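Local coordinates for cytochrome C-type biogenesis protein ccmF (Thermus thermophilus, PDB 6ZMQ) that is a membrane-embedded heme lyase of cytochrome c maturation that binds heme b and probably serves in the transfer of heme to cytochrome c, at residues Q149-G154 against G326-G331. Residues are numbered along the deposited sequence; the frame is centred on the assembly and turned at random.
Sequences QVFFFG and GPAFLG. With PTY (phosphatidylethanolamine), chain E.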
# COMPACT_ATOMS: atom_id res chain seq x y z
N GLN A 149 5.99 -5.44 19.35
CA GLN A 149 5.08 -6.50 19.77
C GLN A 149 4.43 -6.19 21.12
O GLN A 149 3.24 -6.46 21.32
CB GLN A 149 5.82 -7.84 19.86
CG GLN A 149 6.39 -8.38 18.57
CD GLN A 149 7.02 -9.75 18.78
OE1 GLN A 149 7.79 -10.20 17.95
NE2 GLN A 149 6.71 -10.39 19.89
N VAL A 150 5.22 -5.64 22.05
CA VAL A 150 4.70 -5.26 23.37
C VAL A 150 3.69 -4.12 23.24
O VAL A 150 2.67 -4.13 23.94
CB VAL A 150 5.88 -4.92 24.32
CG1 VAL A 150 5.50 -3.96 25.44
CG2 VAL A 150 6.35 -6.19 24.94
N PHE A 151 3.91 -3.18 22.31
CA PHE A 151 2.90 -2.14 22.08
C PHE A 151 1.62 -2.71 21.51
O PHE A 151 0.53 -2.33 21.95
CB PHE A 151 3.38 -1.04 21.13
CG PHE A 151 2.30 -0.01 20.85
CD1 PHE A 151 1.78 0.77 21.88
CD2 PHE A 151 1.73 0.12 19.59
CE1 PHE A 151 0.77 1.70 21.65
CE2 PHE A 151 0.72 1.04 19.34
CZ PHE A 151 0.24 1.83 20.38
N PHE A 152 1.72 -3.63 20.54
CA PHE A 152 0.52 -4.20 19.92
C PHE A 152 -0.28 -5.05 20.90
O PHE A 152 -1.51 -4.94 20.97
CB PHE A 152 0.87 -5.04 18.69
CG PHE A 152 1.09 -4.23 17.47
CD1 PHE A 152 0.25 -3.17 17.16
CD2 PHE A 152 2.13 -4.54 16.60
CE1 PHE A 152 0.46 -2.42 16.03
CE2 PHE A 152 2.34 -3.80 15.47
CZ PHE A 152 1.51 -2.73 15.19
N PHE A 153 0.40 -5.84 21.72
CA PHE A 153 -0.35 -6.69 22.63
C PHE A 153 -0.75 -5.96 23.91
O PHE A 153 -1.76 -6.31 24.52
CB PHE A 153 0.43 -7.98 22.88
CG PHE A 153 0.34 -8.94 21.73
CD1 PHE A 153 -0.76 -9.77 21.59
CD2 PHE A 153 1.32 -8.97 20.74
CE1 PHE A 153 -0.87 -10.64 20.52
CE2 PHE A 153 1.22 -9.84 19.66
CZ PHE A 153 0.12 -10.67 19.55
N GLY A 154 -0.00 -4.92 24.31
CA GLY A 154 -0.49 -4.01 25.33
C GLY A 154 -1.73 -3.25 24.89
O GLY A 154 -2.74 -3.22 25.61
N GLY A 326 -6.33 5.74 19.23
CA GLY A 326 -5.63 6.82 18.57
C GLY A 326 -4.58 7.59 19.37
O GLY A 326 -3.52 7.91 18.83
N PRO A 327 -4.88 7.96 20.64
CA PRO A 327 -3.79 8.45 21.52
C PRO A 327 -2.61 7.49 21.68
O PRO A 327 -1.46 7.96 21.66
CB PRO A 327 -4.52 8.67 22.86
CG PRO A 327 -5.88 9.07 22.46
CD PRO A 327 -6.20 8.36 21.17
N ALA A 328 -2.86 6.19 21.80
CA ALA A 328 -1.77 5.22 21.94
C ALA A 328 -0.96 5.11 20.66
O ALA A 328 0.28 5.05 20.70
CB ALA A 328 -2.32 3.85 22.35
N PHE A 329 -1.63 5.11 19.51
CA PHE A 329 -0.92 5.05 18.23
C PHE A 329 -0.16 6.34 17.94
O PHE A 329 0.92 6.29 17.34
CB PHE A 329 -1.90 4.73 17.11
CG PHE A 329 -2.05 3.26 16.86
CD1 PHE A 329 -2.99 2.52 17.56
CD2 PHE A 329 -1.20 2.60 15.98
CE1 PHE A 329 -3.11 1.15 17.36
CE2 PHE A 329 -1.31 1.24 15.78
CZ PHE A 329 -2.27 0.51 16.47
N LEU A 330 -0.68 7.49 18.40
CA LEU A 330 0.04 8.75 18.26
C LEU A 330 1.30 8.77 19.13
O LEU A 330 2.36 9.21 18.66
CB LEU A 330 -0.90 9.91 18.62
CG LEU A 330 -0.43 11.37 18.57
CD1 LEU A 330 -1.50 12.23 17.94
CD2 LEU A 330 -0.14 11.88 19.98
N GLY A 331 1.20 8.27 20.37
CA GLY A 331 2.38 8.13 21.21
C GLY A 331 3.40 7.15 20.67
O GLY A 331 4.61 7.38 20.78
C1 PTY E . -5.84 6.71 28.42
C2 PTY E . -11.20 11.35 29.41
C3 PTY E . -10.31 11.14 28.18
O4 PTY E . -6.30 5.45 28.02
C5 PTY E . -6.61 8.23 26.56
C6 PTY E . -5.40 7.58 27.24
O7 PTY E . -4.59 6.86 26.32
C8 PTY E . -3.19 7.02 26.47
O10 PTY E . -2.77 7.65 27.38
C11 PTY E . -2.19 6.40 25.47
C12 PTY E . -0.72 6.54 25.92
C13 PTY E . 0.28 6.48 24.75
C14 PTY E . 1.52 5.61 25.04
C15 PTY E . 2.06 4.94 23.77
C16 PTY E . 3.59 4.71 23.80
C17 PTY E . 3.91 3.21 23.64
C18 PTY E . 5.27 2.95 22.98
C19 PTY E . 5.63 1.46 23.06
C20 PTY E . 7.11 1.24 22.73
C21 PTY E . 7.61 -0.08 23.34
C22 PTY E . 9.03 0.08 23.91
C23 PTY E . 10.08 -0.05 22.81
C24 PTY E . 11.49 -0.03 23.41
C25 PTY E . 12.56 -0.39 22.37
C26 PTY E . 13.53 0.79 22.19
C27 PTY E . 14.96 0.28 21.97
C28 PTY E . 15.76 1.40 21.31
C29 PTY E . 17.25 1.23 21.58
C30 PTY E . -6.15 4.48 29.02
C31 PTY E . -4.79 3.81 29.22
O30 PTY E . -7.07 4.20 29.72
C32 PTY E . -4.29 3.27 27.87
C33 PTY E . -2.83 2.82 27.96
C34 PTY E . -2.45 2.08 26.68
C35 PTY E . -0.97 1.68 26.71
C36 PTY E . -0.72 0.43 25.87
C37 PTY E . 0.48 -0.33 26.44
C38 PTY E . 1.59 -0.41 25.38
C39 PTY E . 2.87 -0.98 25.97
C40 PTY E . 3.89 0.15 26.17
C41 PTY E . 5.29 -0.41 26.44
C42 PTY E . 5.51 -0.55 27.95
C43 PTY E . 7.00 -0.55 28.24
C44 PTY E . 7.44 -1.97 28.55
P1 PTY E . -8.23 9.55 28.23
O11 PTY E . -9.86 9.82 28.14
O12 PTY E . -7.50 10.79 27.77
O13 PTY E . -7.89 9.31 29.68
O14 PTY E . -7.77 8.23 27.36
N1 PTY E . -10.64 12.41 30.23
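F151 spans nearly the whole interval between two antiparallel helices, both predicted to cross the membrane, that do not touch through their backbones. The axes of the short segments 149-154 and 326-331 run at 173° to each other and come no closer than 11.5 Å, and the nearest CA atoms, those of F151 and A328, lie 8.7 Å apart. A chi1 of 177° swings the F151 ring away from its own backbone nitrogen and out toward the facing helix, and its outer ring atoms lie against the backbone there: CZ and CE1 meet the methyl CB of A328, while the backbone N of F329 lies near the ring plane, at the edge. The same ring presents its CE2 edge to the face of F329 in a T-shaped stack, centroids 5.3 Å apart and planes at 80°; CE2 sits over the centre of the F329 ring. F152, one residue on, brings its CE1 edge to within 4.0 Å of F329 CZ, so two successive phenylalanines of helix 135-157 meet one ring of helix 325-345. W117 meets the rings of both F152 and F329, and F332 stacks on F151, which extends the aromatic packing beyond the two segments. Phosphatidylethanolamine runs along the contact: its acyl carbon C17 approaches F151 CD1 at 3.7 Å, C41 packs on V150 CG1, and C15 passes A328 O. Were F151 cut back to alanine, the F329 face would probably lose its edge partner and a gap would open between the helices, with the lipid chains losing part of their wall. No hydrogen bond or salt bridge crosses between the segments, and only 175 Å² is buried, both sides summed; cohesion here therefore rests on aromatic and apolar packing, with lipid acyl chains contributing alongside the protein.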